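Local coordinates for protein coproheme decarboxylase (Thermus thermophilus, PDB 1VDH) that catalyses the hydrogen peroxide-dependent decarboxylation of Fe-coproporphyrin III to heme b, the last step of coproporphyrin-dependent heme biosynthesis, and works as a homopentamer, at residues A[104-109]-A[229-234]; A[49-54]-A[74-79]; A[22-27]-A[244-249]. All coordinates share one frame; numbering follows the deposited sequence.

Interaction 1 (A[104-109]-A[229-234]); sequences RSYSFY and FGPFFV
Tyr106 and Phe233 meet as an aromatic pair whose planes are tilted by 21° and displaced laterally, so that little of one ring lies over the other, with centroids 5.3 Å apart. The CD2–CE2 bond of Tyr106 meets the CE2–CZ bond of Phe233. Tyr106 CD2 is 3.6 Å from Phe233 CZ, while Tyr106 CE2 lies 3.9 Å from Phe233 CE2. The Tyr106 side chain is engaged from its root, since its CB is also 3.9 Å from Phe233 CZ. With CG anti to the backbone N (chi1 -166°), the tyrosine extends beside its carbonyl carbon and carries the ring across to the other segment.

The aliphatic part lies at the far end of the same ring. Pro231 CG stands 4.0 Å from Tyr106 OH and 4.1 Å from Tyr106 CZ, and the two side chains cross at about a right angle. No hydrogen bond joins the segments, and the nearest CA atoms, those of Tyr106 and Pro231, are 10.0 Å apart. Side chains alone therefore span strand 102-116 and the broken strand 227-237, which do not pair in the sheet.

Ser105 and Tyr106 form a classic beta bulge opposite Phe21 of strand 10-24, the sheet neighbour of 102-116; Phe21 also stacks on Phe233. Strand 141-152 lies on another side, its Pro146, a predicted coproheme-binding residue, touching both Tyr106 and Pro231. His70 of one neighbouring subunit meets the Tyr106 ring, and Asp195 of another packs on Pro231. Thus non-adjacent strands of the chlorite dismutase-type beta barrel are joined beside the predicted substrate site.

Interaction 2 (A[49-54]-A[74-79]); sequences REWREL and LLFLNL
The backbones of 49-54 and 74-79 come together as helix against strand, the CA atoms of Trp51 and Asn78 being nearest at 8.3 Å. The helical turn is intact, Glu53 N bonding to Arg49 O (2.9 Å) and Leu54 N to Glu50 O (3.0 Å). No hydrogen bond crosses the gap, so side chains alone make the junction; Phe76 and Asn78 point at the helix while Leu77 points away.

With CG anti to the carbonyl carbon (chi1 -61°), the Trp51 indole swings off the helix so that its six-membered ring lies under the Asn78 amide. That amide, turned 80° from the ring plane, stands edge-on upon one face, ND2 and OD1 both turned down to the ring, rather than lying flat. Its ND2 is 3.5 Å above the plane, toward the rim, with Trp51 CZ3 and CH2 each 3.6 Å away. At the ring fusion, Asn78 OD1 is 3.7 Å from Trp51 CD2. Phe76 approaches differently, at the indole edge and near its plane, where its CD2 is 4.2 Å from Trp51 CZ3. An alanine in place of Trp51 is likely to open a gap between helix and strand and leave the Asn78 amide without the ring beneath it.

All three side chains are buried. Helix 83-95 packs on all three, Ala89 touching Trp51, Leu93 touching Phe76 and Leu86 touching Asn78, while Arg80 makes a cation-pi contact with the indole. The arrangement packs helix 34-56 onto the antiparallel sheet of this chlorite dismutase-family chain, where strand 74-80 runs between strands 10-24 and 61-67.

Interaction 3 (A[22-27]-A[244-249]); sequences RLLDFA and RAFLGL
Leu24 faces the C-terminal segment, and its side chain comes from the opposite direction to that of Phe246. From CB, the chain turns to put CG anti to the backbone N (chi1 174°), and the CD2 branch then makes the leucine's contacts across the junction. Leu24 CD2 lies 4.0 Å from Phe246 CE2, 4.2 Å from Phe246 CZ and 4.3 Å from Leu247 CD2. Within its own segment the same methyl sits 3.8 Å above the centre of the Phe26 ring, so this single group is packed against two aromatic rings and a second leucine.

Phe26 adds a further ring contact, its CZ 4.1 Å from Phe246 CZ, with the side chains crossing at about a right angle. Between the two segments the contact is purely apolar, with no hydrogen bond. On one side the chain passes from strand to helix, Asp25 serving as N-cap, its OD1 hydrogen-bonding to Arg28 N; on the other, helix 240-246 ends in a Schellman motif at Gly248, whose phi is 72°.

Trp29 of helix 26-31 touches Leu24; Trp29 NE1 and Arg37 NH1 of helix 34-56 both hydrogen-bond to Leu247 O. Thus the end of strand 10-24 and helix 26-31 pack against the chain's C-terminal helix.

Overall arrangement
All three contacts reach one antiparallel sheet, in which strand 10-24 lies between strands 74-80 and 102-116. Interaction 3 touches both others there: Arg22 N and Leu74 O, 2.9 Å apart, probably form a hydrogen bond toward interaction 2, and Ser105 CB packs 3.8 Å from Leu23 CG toward interaction 1. Leu74 CD2 also lies 3.9 Å from Phe246 CE2. Interactions 1 and 2, with centres 18 Å and nearest atoms about 6 Å apart, do not touch. Interaction 1 lies beside the predicted coproheme site: the Tyr106 side chain is about 4 Å from that of Pro146, and Pro231's about 6 Å from that of Tyr145, the predicted active-site residue. The other two lie away from it.

Interaction 1 (A[104-109]-A[229-234])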
loop_
_atom_site.group_PDB
_atom_site.type_symbol
_atom_site.label_atom_id
_atom_site.label_comp_id
_atom_site.label_asym_id
_atom_site.label_seq_id
_atom_site.Cartn_x
_atom_site.Cartn_y
_atom_site.Cartn_z
ATOM N N ARG A 104 1.273 -14.708 10.311
ATOM C CA ARG A 104 2.442 -13.823 10.337
ATOM C C ARG A 104 2.005 -12.448 9.851
ATOM O O ARG A 104 1.433 -12.322 8.770
ATOM C CB ARG A 104 3.566 -14.347 9.437
ATOM C CG ARG A 104 4.096 -15.722 9.798
ATOM C CD ARG A 104 5.448 -15.992 9.125
ATOM N NE ARG A 104 6.530 -15.231 9.751
ATOM C CZ ARG A 104 7.826 -15.496 9.596
ATOM N NH1 ARG A 104 8.220 -16.503 8.824
ATOM N NH2 ARG A 104 8.731 -14.786 10.254
ATOM N N SER A 105 2.267 -11.417 10.645
ATOM C CA SER A 105 1.862 -10.069 10.258
ATOM C C SER A 105 3.021 -9.163 9.853
ATOM O O SER A 105 2.844 -8.258 9.039
ATOM C CB SER A 105 1.039 -9.416 11.372
ATOM O OG SER A 105 1.799 -9.269 12.556
ATOM N N TYR A 106 4.192 -9.394 10.439
ATOM C CA TYR A 106 5.382 -8.602 10.133
ATOM C C TYR A 106 6.612 -9.351 10.641
ATOM O O TYR A 106 6.498 -10.281 11.443
ATOM C CB TYR A 106 5.294 -7.217 10.802
ATOM C CG TYR A 106 6.307 -6.207 10.294
ATOM C CD1 TYR A 106 6.244 -5.721 8.988
ATOM C CD2 TYR A 106 7.334 -5.739 11.119
ATOM C CE1 TYR A 106 7.180 -4.793 8.512
ATOM C CE2 TYR A 106 8.272 -4.813 10.653
ATOM C CZ TYR A 106 8.187 -4.347 9.354
ATOM O OH TYR A 106 9.103 -3.426 8.896
ATOM N N SER A 107 7.783 -8.958 10.154
ATOM C CA SER A 107 9.034 -9.582 10.569
ATOM C C SER A 107 10.192 -8.688 10.168
ATOM O O SER A 107 10.023 -7.761 9.374
ATOM C CB SER A 107 9.205 -10.965 9.918
ATOM O OG SER A 107 9.555 -10.853 8.550
ATOM N N PHE A 108 11.367 -8.965 10.725
ATOM C CA PHE A 108 12.550 -8.185 10.408
ATOM C C PHE A 108 13.791 -9.014 10.693
ATOM O O PHE A 108 13.907 -9.628 11.756
ATOM C CB PHE A 108 12.590 -6.893 11.233
ATOM C CG PHE A 108 13.444 -5.808 10.623
ATOM C CD1 PHE A 108 13.022 -5.139 9.479
ATOM C CD2 PHE A 108 14.663 -5.454 11.195
ATOM C CE1 PHE A 108 13.802 -4.131 8.909
ATOM C CE2 PHE A 108 15.451 -4.449 10.636
ATOM C CZ PHE A 108 15.020 -3.784 9.489
ATOM N N TYR A 109 14.673 -9.091 9.706
ATOM C CA TYR A 109 15.922 -9.822 9.856
ATOM C C TYR A 109 17.047 -8.794 9.844
ATOM O O TYR A 109 17.168 -8.003 8.905
ATOM C CB TYR A 109 16.110 -10.843 8.730
ATOM C CG TYR A 109 17.500 -11.446 8.700
ATOM C CD1 TYR A 109 18.222 -11.513 7.509
ATOM C CD2 TYR A 109 18.105 -11.924 9.869
ATOM C CE1 TYR A 109 19.511 -12.037 7.478
ATOM C CE2 TYR A 109 19.397 -12.448 9.847
ATOM C CZ TYR A 109 20.093 -12.502 8.647
ATOM O OH TYR A 109 21.373 -13.016 8.608
ATOM N N PHE A 229 11.507 6.965 9.475
ATOM C CA PHE A 229 10.974 5.919 10.353
ATOM C C PHE A 229 9.854 5.031 9.824
ATOM O O PHE A 229 8.968 5.490 9.110
ATOM C CB PHE A 229 10.537 6.552 11.677
ATOM C CG PHE A 229 11.585 7.435 12.297
ATOM C CD1 PHE A 229 12.587 6.893 13.094
ATOM C CD2 PHE A 229 11.593 8.807 12.045
ATOM C CE1 PHE A 229 13.590 7.704 13.630
ATOM C CE2 PHE A 229 12.587 9.625 12.574
ATOM C CZ PHE A 229 13.590 9.073 13.368
ATOM N N GLY A 230 9.904 3.756 10.210
ATOM C CA GLY A 230 8.887 2.797 9.806
ATOM C C GLY A 230 7.853 2.595 10.903
ATOM O O GLY A 230 7.670 3.471 11.746
ATOM N N PRO A 231 7.165 1.444 10.931
ATOM C CA PRO A 231 6.148 1.168 11.956
ATOM C C PRO A 231 6.739 0.990 13.356
ATOM O O PRO A 231 7.889 0.575 13.501
ATOM C CB PRO A 231 5.504 -0.122 11.451
ATOM C CG PRO A 231 6.639 -0.815 10.753
ATOM C CD PRO A 231 7.290 0.319 9.989
ATOM N N PHE A 232 5.963 1.348 14.379
ATOM C CA PHE A 232 6.394 1.209 15.771
ATOM C C PHE A 232 5.522 0.176 16.475
ATOM O O PHE A 232 4.290 0.256 16.429
ATOM C CB PHE A 232 6.305 2.549 16.521
ATOM C CG PHE A 232 7.395 3.525 16.166
ATOM C CD1 PHE A 232 7.388 4.188 14.944
ATOM C CD2 PHE A 232 8.434 3.778 17.057
ATOM C CE1 PHE A 232 8.407 5.089 14.613
ATOM C CE2 PHE A 232 9.454 4.675 16.737
ATOM C CZ PHE A 232 9.442 5.330 15.515
ATOM N N PHE A 233 6.170 -0.803 17.101
ATOM C CA PHE A 233 5.472 -1.868 17.821
ATOM C C PHE A 233 5.835 -1.811 19.295
ATOM O O PHE A 233 7.011 -1.704 19.642
ATOM C CB PHE A 233 5.897 -3.250 17.311
ATOM C CG PHE A 233 5.531 -3.523 15.881
ATOM C CD1 PHE A 233 4.427 -4.304 15.572
ATOM C CD2 PHE A 233 6.324 -3.041 14.842
ATOM C CE1 PHE A 233 4.117 -4.609 14.248
ATOM C CE2 PHE A 233 6.023 -3.340 13.523
ATOM C CZ PHE A 233 4.917 -4.126 13.223
ATOM N N VAL A 234 4.834 -1.882 20.162
ATOM C CA VAL A 234 5.095 -1.876 21.596
ATOM C C VAL A 234 4.552 -3.168 22.187
ATOM O O VAL A 234 3.411 -3.549 21.927
ATOM C CB VAL A 234 4.460 -0.669 22.317
ATOM C CG1 VAL A 234 4.788 -0.728 23.811
ATOM C CG2 VAL A 234 4.991 0.636 21.736
#

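Interaction 2 (A[49-54]-A[74-79])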
loop_
_atom_site.group_PDB
_atom_site.type_symbol
_atom_site.label_atom_id
_atom_site.label_comp_id
_atom_site.label_asym_id
_atom_site.label_seq_id
_atom_site.Cartn_x
_atom_site.Cartn_y
_atom_site.Cartn_z
ATOM N N ARG A 49 11.646 -23.800 25.671
ATOM C CA ARG A 49 12.633 -24.365 26.584
ATOM C C ARG A 49 13.973 -24.488 25.856
ATOM O O ARG A 49 15.024 -24.225 26.434
ATOM C CB ARG A 49 12.162 -25.730 27.095
ATOM C CG ARG A 49 13.090 -26.384 28.103
ATOM C CD ARG A 49 12.394 -27.534 28.825
ATOM N NE ARG A 49 12.006 -28.614 27.919
ATOM C CZ ARG A 49 10.785 -29.141 27.849
ATOM N NH1 ARG A 49 10.538 -30.125 26.993
ATOM N NH2 ARG A 49 9.803 -28.675 28.616
ATOM N N GLU A 50 13.923 -24.861 24.577
ATOM C CA GLU A 50 15.131 -24.989 23.765
ATOM C C GLU A 50 15.828 -23.634 23.650
ATOM O O GLU A 50 17.050 -23.543 23.763
ATOM C CB GLU A 50 14.790 -25.518 22.365
ATOM C CG GLU A 50 14.286 -26.960 22.351
ATOM C CD GLU A 50 13.878 -27.448 20.967
ATOM O OE1 GLU A 50 13.048 -28.375 20.900
ATOM O OE2 GLU A 50 14.380 -26.918 19.950
ATOM N N TRP A 51 15.042 -22.581 23.430
ATOM C CA TRP A 51 15.586 -21.230 23.313
ATOM C C TRP A 51 16.197 -20.819 24.658
ATOM O O TRP A 51 17.267 -20.211 24.710
ATOM C CB TRP A 51 14.475 -20.246 22.916
ATOM C CG TRP A 51 13.823 -20.539 21.584
ATOM C CD1 TRP A 51 14.251 -21.426 20.630
ATOM C CD2 TRP A 51 12.646 -19.917 21.053
ATOM N NE1 TRP A 51 13.414 -21.388 19.540
ATOM C CE2 TRP A 51 12.422 -20.472 19.772
ATOM C CE3 TRP A 51 11.757 -18.945 21.534
ATOM C CZ2 TRP A 51 11.344 -20.085 18.964
ATOM C CZ3 TRP A 51 10.684 -18.559 20.730
ATOM C CH2 TRP A 51 10.489 -19.130 19.460
ATOM N N ARG A 52 15.523 -21.196 25.739
ATOM C CA ARG A 52 15.973 -20.896 27.095
ATOM C C ARG A 52 17.336 -21.545 27.364
ATOM O O ARG A 52 18.268 -20.881 27.811
ATOM C CB ARG A 52 14.940 -21.408 28.099
ATOM C CG ARG A 52 15.140 -20.929 29.525
ATOM C CD ARG A 52 14.228 -21.668 30.509
ATOM N NE ARG A 52 12.837 -21.751 30.059
ATOM C CZ ARG A 52 12.005 -20.717 29.958
ATOM N NH1 ARG A 52 12.413 -19.493 30.275
ATOM N NH2 ARG A 52 10.759 -20.909 29.545
ATOM N N GLU A 53 17.451 -22.836 27.056
ATOM C CA GLU A 53 18.695 -23.578 27.264
ATOM C C GLU A 53 19.838 -22.994 26.439
ATOM O O GLU A 53 20.973 -22.897 26.901
ATOM C CB GLU A 53 18.488 -25.058 26.930
ATOM C CG GLU A 53 17.489 -25.749 27.857
ATOM C CD GLU A 53 17.165 -27.184 27.451
ATOM O OE1 GLU A 53 16.571 -27.907 28.282
ATOM O OE2 GLU A 53 17.487 -27.589 26.309
ATOM N N LEU A 54 19.512 -22.577 25.223
ATOM C CA LEU A 54 20.475 -21.976 24.308
ATOM C C LEU A 54 20.960 -20.631 24.888
ATOM O O LEU A 54 22.144 -20.285 24.816
ATOM C CB LEU A 54 19.779 -21.814 22.955
ATOM C CG LEU A 54 20.380 -21.193 21.706
ATOM C CD1 LEU A 54 19.691 -21.796 20.487
ATOM C CD2 LEU A 54 20.179 -19.692 21.742
ATOM N N LEU A 74 1.573 -11.095 19.103
ATOM C CA LEU A 74 2.720 -11.699 19.763
ATOM C C LEU A 74 3.992 -11.461 18.965
ATOM O O LEU A 74 3.997 -11.546 17.735
ATOM C CB LEU A 74 2.507 -13.210 19.949
ATOM C CG LEU A 74 1.467 -13.703 20.967
ATOM C CD1 LEU A 74 1.199 -15.197 20.759
ATOM C CD2 LEU A 74 1.952 -13.444 22.389
ATOM N N LEU A 75 5.051 -11.092 19.674
ATOM C CA LEU A 75 6.353 -10.885 19.062
ATOM C C LEU A 75 7.277 -11.964 19.601
ATOM O O LEU A 75 7.396 -12.130 20.817
ATOM C CB LEU A 75 6.948 -9.521 19.437
ATOM C CG LEU A 75 8.470 -9.406 19.230
ATOM C CD1 LEU A 75 8.832 -9.608 17.753
ATOM C CD2 LEU A 75 8.983 -8.055 19.722
ATOM N N PHE A 76 7.892 -12.714 18.693
ATOM C CA PHE A 76 8.853 -13.742 19.066
ATOM C C PHE A 76 10.193 -13.183 18.613
ATOM O O PHE A 76 10.487 -13.132 17.417
ATOM C CB PHE A 76 8.549 -15.065 18.359
ATOM C CG PHE A 76 7.222 -15.655 18.731
ATOM C CD1 PHE A 76 6.068 -15.295 18.040
ATOM C CD2 PHE A 76 7.120 -16.562 19.780
ATOM C CE1 PHE A 76 4.827 -15.834 18.389
ATOM C CE2 PHE A 76 5.887 -17.107 20.138
ATOM C CZ PHE A 76 4.736 -16.742 19.441
ATOM N N LEU A 77 10.966 -12.690 19.575
ATOM C CA LEU A 77 12.269 -12.102 19.300
ATOM C C LEU A 77 13.369 -13.104 19.612
ATOM O O LEU A 77 13.413 -13.662 20.710
ATOM C CB LEU A 77 12.464 -10.831 20.141
ATOM C CG LEU A 77 13.837 -10.141 20.085
ATOM C CD1 LEU A 77 14.167 -9.723 18.657
ATOM C CD2 LEU A 77 13.850 -8.923 21.008
ATOM N N ASN A 78 14.257 -13.318 18.646
ATOM C CA ASN A 78 15.366 -14.250 18.812
ATOM C C ASN A 78 16.664 -13.703 18.251
ATOM O O ASN A 78 16.676 -13.036 17.214
ATOM C CB ASN A 78 15.056 -15.593 18.135
ATOM C CG ASN A 78 14.263 -16.523 19.022
ATOM O OD1 ASN A 78 14.811 -17.139 19.937
ATOM N ND2 ASN A 78 12.969 -16.648 18.748
ATOM N N LEU A 79 17.752 -13.952 18.975
ATOM C CA LEU A 79 19.086 -13.529 18.561
ATOM C C LEU A 79 19.966 -14.777 18.574
ATOM O O LEU A 79 19.877 -15.585 19.498
ATOM C CB LEU A 79 19.659 -12.466 19.507
ATOM C CG LEU A 79 19.079 -11.050 19.410
ATOM C CD1 LEU A 79 17.796 -10.948 20.218
ATOM C CD2 LEU A 79 20.101 -10.033 19.913
#

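Interaction 3 (A[22-27]-A[244-249])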
loop_
_atom_site.group_PDB
_atom_site.type_symbol
_atom_site.label_atom_id
_atom_site.label_comp_id
_atom_site.label_asym_id
_atom_site.label_seq_id
_atom_site.Cartn_x
_atom_site.Cartn_y
_atom_site.Cartn_z
ATOM N N ARG A 22 3.365 -12.010 14.978
ATOM C CA ARG A 22 2.235 -12.814 14.542
ATOM C C ARG A 22 0.937 -12.346 15.182
ATOM O O ARG A 22 0.945 -11.706 16.242
ATOM C CB ARG A 22 2.467 -14.291 14.881
ATOM C CG ARG A 22 3.826 -14.798 14.442
ATOM C CD ARG A 22 3.738 -16.104 13.693
ATOM N NE ARG A 22 5.075 -16.571 13.345
ATOM C CZ ARG A 22 5.340 -17.712 12.724
ATOM N NH1 ARG A 22 4.354 -18.524 12.365
ATOM N NH2 ARG A 22 6.599 -18.047 12.485
ATOM N N LEU A 23 -0.168 -12.632 14.500
ATOM C CA LEU A 23 -1.500 -12.285 14.983
ATOM C C LEU A 23 -2.172 -13.568 15.449
ATOM O O LEU A 23 -2.043 -14.616 14.810
ATOM C CB LEU A 23 -2.332 -11.649 13.868
ATOM C CG LEU A 23 -2.023 -10.193 13.518
ATOM C CD1 LEU A 23 -2.707 -9.848 12.209
ATOM C CD2 LEU A 23 -2.498 -9.262 14.648
ATOM N N LEU A 24 -2.888 -13.486 16.562
ATOM C CA LEU A 24 -3.579 -14.647 17.101
ATOM C C LEU A 24 -5.014 -14.728 16.591
ATOM O O LEU A 24 -5.735 -13.730 16.559
ATOM C CB LEU A 24 -3.572 -14.599 18.632
ATOM C CG LEU A 24 -4.374 -15.684 19.364
ATOM C CD1 LEU A 24 -3.714 -17.045 19.174
ATOM C CD2 LEU A 24 -4.476 -15.338 20.844
ATOM N N ASP A 25 -5.407 -15.907 16.126
ATOM C CA ASP A 25 -6.774 -16.099 15.675
ATOM C C ASP A 25 -7.532 -16.423 16.967
ATOM O O ASP A 25 -7.670 -17.591 17.343
ATOM C CB ASP A 25 -6.864 -17.265 14.682
ATOM C CG ASP A 25 -8.255 -17.408 14.060
ATOM O OD1 ASP A 25 -9.246 -16.913 14.641
ATOM O OD2 ASP A 25 -8.356 -18.028 12.983
ATOM N N PHE A 26 -7.971 -15.374 17.660
ATOM C CA PHE A 26 -8.697 -15.506 18.925
ATOM C C PHE A 26 -9.892 -16.450 18.858
ATOM O O PHE A 26 -10.016 -17.351 19.684
ATOM C CB PHE A 26 -9.165 -14.134 19.432
ATOM C CG PHE A 26 -8.088 -13.330 20.100
ATOM C CD1 PHE A 26 -7.155 -12.625 19.347
ATOM C CD2 PHE A 26 -8.007 -13.275 21.488
ATOM C CE1 PHE A 26 -6.153 -11.876 19.966
ATOM C CE2 PHE A 26 -7.011 -12.532 22.120
ATOM C CZ PHE A 26 -6.079 -11.830 21.359
ATOM N N ALA A 27 -10.764 -16.233 17.876
ATOM C CA ALA A 27 -11.957 -17.051 17.696
ATOM C C ALA A 27 -11.643 -18.542 17.611
ATOM O O ALA A 27 -12.269 -19.349 18.300
ATOM C CB ALA A 27 -12.718 -16.603 16.454
ATOM N N ARG A 244 0.845 -18.082 29.409
ATOM C CA ARG A 244 -0.196 -19.062 29.694
ATOM C C ARG A 244 -1.524 -18.364 29.976
ATOM O O ARG A 244 -2.555 -18.742 29.423
ATOM C CB ARG A 244 0.198 -19.949 30.884
ATOM C CG ARG A 244 -0.926 -20.872 31.334
ATOM C CD ARG A 244 -0.438 -22.192 31.914
ATOM N NE ARG A 244 0.139 -22.062 33.246
ATOM C CZ ARG A 244 -0.086 -22.912 34.246
ATOM N NH1 ARG A 244 -0.887 -23.959 34.079
ATOM N NH2 ARG A 244 0.516 -22.731 35.411
ATOM N N ALA A 245 -1.482 -17.329 30.814
ATOM C CA ALA A 245 -2.675 -16.561 31.176
ATOM C C ALA A 245 -3.296 -15.874 29.960
ATOM O O ALA A 245 -4.517 -15.846 29.808
ATOM C CB ALA A 245 -2.334 -15.525 32.248
ATOM N N PHE A 246 -2.441 -15.312 29.111
ATOM C CA PHE A 246 -2.873 -14.632 27.892
ATOM C C PHE A 246 -3.649 -15.596 26.982
ATOM O O PHE A 246 -4.650 -15.221 26.366
ATOM C CB PHE A 246 -1.648 -14.080 27.149
ATOM C CG PHE A 246 -1.962 -13.521 25.788
ATOM C CD1 PHE A 246 -2.675 -12.335 25.658
ATOM C CD2 PHE A 246 -1.551 -14.188 24.637
ATOM C CE1 PHE A 246 -2.975 -11.817 24.394
ATOM C CE2 PHE A 246 -1.845 -13.679 23.375
ATOM C CZ PHE A 246 -2.559 -12.491 23.254
ATOM N N LEU A 247 -3.188 -16.844 26.925
ATOM C CA LEU A 247 -3.825 -17.867 26.101
ATOM C C LEU A 247 -5.026 -18.517 26.789
ATOM O O LEU A 247 -5.633 -19.447 26.253
ATOM C CB LEU A 247 -2.795 -18.921 25.686
ATOM C CG LEU A 247 -1.616 -18.348 24.889
ATOM C CD1 LEU A 247 -0.572 -19.425 24.608
ATOM C CD2 LEU A 247 -2.124 -17.726 23.590
ATOM N N GLY A 248 -5.366 -18.013 27.974
ATOM C CA GLY A 248 -6.501 -18.533 28.716
ATOM C C GLY A 248 -6.298 -19.911 29.319
ATOM O O GLY A 248 -7.260 -20.654 29.520
ATOM N N LEU A 249 -5.047 -20.260 29.598
ATOM C CA LEU A 249 -4.739 -21.559 30.186
ATOM C C LEU A 249 -4.191 -21.417 31.609
ATOM O O LEU A 249 -3.865 -22.456 32.220
ATOM C CB LEU A 249 -3.757 -22.318 29.293
ATOM C CG LEU A 249 -4.266 -22.612 27.877
ATOM C CD1 LEU A 249 -3.177 -23.253 27.049
ATOM C CD2 LEU A 249 -5.489 -23.507 27.935
ATOM O OXT LEU A 249 -4.094 -20.268 32.100
#